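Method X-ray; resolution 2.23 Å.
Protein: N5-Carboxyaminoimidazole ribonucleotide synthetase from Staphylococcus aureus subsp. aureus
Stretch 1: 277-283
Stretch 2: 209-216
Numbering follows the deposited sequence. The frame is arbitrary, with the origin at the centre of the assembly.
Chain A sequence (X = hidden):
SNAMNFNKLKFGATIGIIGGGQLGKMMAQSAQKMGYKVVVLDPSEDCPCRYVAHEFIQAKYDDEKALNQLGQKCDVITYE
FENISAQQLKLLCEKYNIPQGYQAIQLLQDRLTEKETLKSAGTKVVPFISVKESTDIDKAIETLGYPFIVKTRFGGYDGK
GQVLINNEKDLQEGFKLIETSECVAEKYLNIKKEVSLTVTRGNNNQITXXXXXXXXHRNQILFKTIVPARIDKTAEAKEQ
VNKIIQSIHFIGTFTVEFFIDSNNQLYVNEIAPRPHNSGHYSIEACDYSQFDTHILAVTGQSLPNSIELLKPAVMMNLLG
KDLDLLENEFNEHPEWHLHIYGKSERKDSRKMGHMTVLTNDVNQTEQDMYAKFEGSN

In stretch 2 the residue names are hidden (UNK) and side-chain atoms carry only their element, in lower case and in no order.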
# COMPACT_ATOMS: atom_id res chain seq x y z
N ASN A 277 4.54 11.19 11.65
CA ASN A 277 5.77 10.50 11.22
C ASN A 277 6.02 9.20 12.03
O ASN A 277 6.54 8.19 11.49
CB ASN A 277 6.96 11.44 11.42
CG ASN A 277 8.17 11.05 10.59
OD1 ASN A 277 8.27 9.94 10.01
ND2 ASN A 277 9.10 11.99 10.50
N SER A 278 5.63 9.21 13.31
CA SER A 278 5.93 8.03 14.13
C SER A 278 4.98 6.87 13.86
O SER A 278 5.06 5.80 14.50
CB SER A 278 5.92 8.39 15.64
OG SER A 278 4.64 8.88 16.05
N GLY A 279 4.05 7.07 12.93
CA GLY A 279 3.06 6.02 12.62
C GLY A 279 3.31 5.32 11.31
O GLY A 279 2.53 4.42 10.93
N HIS A 280 4.34 5.73 10.58
CA HIS A 280 4.56 5.20 9.22
C HIS A 280 4.79 3.70 9.19
O HIS A 280 4.35 3.04 8.21
CB HIS A 280 5.62 5.94 8.44
CG HIS A 280 5.29 7.38 8.20
ND1 HIS A 280 4.02 7.88 8.34
CD2 HIS A 280 6.08 8.43 7.90
CE1 HIS A 280 4.02 9.18 8.11
NE2 HIS A 280 5.26 9.54 7.83
N TYR A 281 5.37 3.16 10.29
CA TYR A 281 5.74 1.75 10.37
C TYR A 281 4.48 0.87 10.16
O TYR A 281 4.58 -0.30 9.71
CB TYR A 281 6.39 1.43 11.72
CG TYR A 281 5.33 1.42 12.79
CD1 TYR A 281 4.89 2.61 13.36
CD2 TYR A 281 4.66 0.25 13.11
CE1 TYR A 281 3.86 2.63 14.25
CE2 TYR A 281 3.62 0.25 14.05
CZ TYR A 281 3.22 1.46 14.61
OH TYR A 281 2.19 1.52 15.53
N SER A 282 3.31 1.41 10.51
CA SER A 282 2.06 0.61 10.53
C SER A 282 1.68 0.15 9.13
O SER A 282 0.86 -0.78 8.94
CB SER A 282 0.91 1.44 11.13
OG SER A 282 0.66 2.59 10.35
N ILE A 283 2.25 0.80 8.13
CA ILE A 283 2.00 0.32 6.75
C ILE A 283 2.49 -1.11 6.61
O ILE A 283 1.79 -1.93 6.11
CB ILE A 283 2.64 1.19 5.70
CG1 ILE A 283 1.88 2.50 5.59
CG2 ILE A 283 2.60 0.50 4.33
CD1 ILE A 283 2.73 3.63 4.96
N UNK A 209 -6.82 2.31 18.73
CA UNK A 209 -5.48 2.67 19.13
C UNK A 209 -4.48 1.75 18.44
O UNK A 209 -4.62 0.53 18.49
c UNK A 209 -7.43 3.08 21.89
c UNK A 209 -5.66 4.71 21.84
c UNK A 209 -7.72 5.20 23.05
c UNK A 209 -8.21 3.95 22.69
c UNK A 209 -6.16 3.46 21.46
c UNK A 209 -6.44 5.60 22.62
c UNK A 209 -5.32 2.52 20.66
N UNK A 210 -3.46 2.34 17.82
CA UNK A 210 -2.33 1.60 17.32
C UNK A 210 -1.40 1.25 18.48
O UNK A 210 -1.51 1.82 19.56
c UNK A 210 -2.33 2.57 14.95
c UNK A 210 -2.70 1.80 12.64
c UNK A 210 -4.19 3.42 13.63
c UNK A 210 -1.58 2.49 16.26
c UNK A 210 -1.95 1.78 13.85
c UNK A 210 -3.45 3.39 14.83
c UNK A 210 -3.80 2.62 12.53
N UNK A 211 -0.50 0.27 18.27
CA UNK A 211 0.51 -0.06 19.30
C UNK A 211 1.34 1.18 19.70
O UNK A 211 1.72 1.98 18.85
c UNK A 211 0.76 -1.38 17.18
c UNK A 211 -0.63 -0.80 17.24
c UNK A 211 1.43 -1.08 18.59
N UNK A 212 1.63 1.31 20.99
CA UNK A 212 2.50 2.36 21.50
C UNK A 212 3.84 2.31 20.80
O UNK A 212 4.39 1.24 20.58
c UNK A 212 3.26 3.41 23.72
c UNK A 212 2.69 2.20 23.00
c UNK A 212 3.84 2.98 25.12
c UNK A 212 2.26 4.63 23.81
N UNK A 213 4.34 3.46 20.41
CA UNK A 213 5.56 3.50 19.65
C UNK A 213 6.62 4.31 20.39
O UNK A 213 6.30 5.26 21.12
c UNK A 213 4.41 5.19 18.03
n UNK A 213 2.43 5.99 16.94
c UNK A 213 5.32 4.01 18.20
c UNK A 213 3.14 4.92 17.22
o UNK A 213 2.79 3.79 16.88
N UNK A 214 7.87 3.89 20.26
CA UNK A 214 8.98 4.49 20.98
C UNK A 214 9.87 5.28 20.00
O UNK A 214 10.28 4.78 18.96
c UNK A 214 12.02 2.82 22.75
c UNK A 214 9.79 3.41 21.68
c UNK A 214 11.08 3.92 22.26
o UNK A 214 13.22 3.15 22.94
o UNK A 214 11.57 1.67 22.93
N UNK A 215 10.18 6.51 20.37
CA UNK A 215 10.71 7.49 19.45
C UNK A 215 12.01 8.13 19.94
O UNK A 215 12.08 8.76 21.04
n UNK A 215 7.23 8.63 18.98
c UNK A 215 9.66 8.59 19.20
c UNK A 215 8.37 8.04 18.62
o UNK A 215 8.40 7.10 17.82
N UNK A 216 13.04 7.99 19.12
CA UNK A 216 14.28 8.67 19.37
C UNK A 216 14.37 9.78 18.36
O UNK A 216 14.05 9.58 17.16
c UNK A 216 18.00 7.56 19.44
c UNK A 216 16.79 8.45 19.51
c UNK A 216 15.48 7.72 19.25
o UNK A 216 19.11 8.11 19.36
o UNK A 216 17.86 6.32 19.47

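Position 209 carries seven side-chain carbons, one leading into a six-membered ring with no heteroatom, and the ring stays out of reach of stretch 1. That is a phenylalanine, Phe-209.

Position 210 repeats the pattern, a single carbon and then a ring of six carbons, but here the CA-to-CB bond points toward stretch 1. One ring carbon approaches CB of Ser-282, and the CB of position 210 lies 4.0 Å from OH of Tyr-281. With no polar atom on the ring, this is Phe-210; its CE2 is the carbon 3.9 Å from CB of Ser-282. CB of Ser-282 lies beside the Phe-210 ring, while OG of Ser-282 donates a 2.7 Å hydrogen bond to O of Gly-279.

At position 211 three carbons close a ring onto the backbone N. The CA-to-CB bond points toward stretch 1, and one ring carbon approaches OH of Tyr-281. The same hydroxyl OH of Tyr-281 is 3.4 Å from the backbone O of position 211, so the tyrosine tip reaches both the ring and the carbonyl of this residue. Only proline closes such a ring: this is Pro-211, and its CG is the carbon 3.6 Å from OH of Tyr-281.

Position 212 has four carbons, forked at the second; its CA-to-CB bond points away and the side chain makes no contact with stretch 1. The fork is the signature of leucine, Leu-212, which is buried against other parts of the protein.

Position 213 has three carbons, the third bearing one oxygen and one nitrogen: an amide on a two-methylene arm. Its CA-to-CB bond points toward stretch 1, and the side chain reaches Ser-278, Gly-279 and the hydroxyl of Tyr-281. Hence glutamine, Gln-213. Its CD is 3.4 Å from the backbone O of Ser-278, while its modelled OE1 is 2.7 Å from OH of Tyr-281, at the edge of that ring and near its plane. The amide is probably turned over in the model, so which of its two ends meets the hydroxyl should be left open.

Position 214 again has three carbons, but the third carries two oxygens, a carboxylate. Its CA-to-CB bond points away, and both oxygens are hydrogen-bonded elsewhere in the structure. This is Glu-214.

Position 215 has two carbons, the second with one oxygen and one nitrogen, a shorter amide. Its CA-to-CB bond points toward stretch 1, and the amide group approaches CB of Ser-278. This is asparagine, Asn-215, with the modelled OD1 3.5 Å from CB of Ser-278.

Position 216 has three carbons and a terminal pair of oxygens, extended and out of reach, so it is Glu-216.

The rule to read is alternation: along the strand, Gln-213 and Asn-215 face stretch 1 while Glu-214 turns away. On stretch 1, Ser-278 meets both Gln-213 and Asn-215, and a type I turn from Gly-279 to Ser-282 follows, with Ser-282 N bonded to Gly-279 O at 3.1 Å. Tyr-281 lies within that turn. Its CA-to-CB bond points sideways, yet the long ring carries OH across to Phe-210, Pro-211 and Gln-213. The interface is small, 292 Å² in total; Tyr-281 and Ser-278 on one stretch and Gln-213 on the other are the most covered residues, with Phe-210, Ser-282, Asn-215 and Pro-211 adding smaller areas.

Stretch 2 209-216: FFPLQENE
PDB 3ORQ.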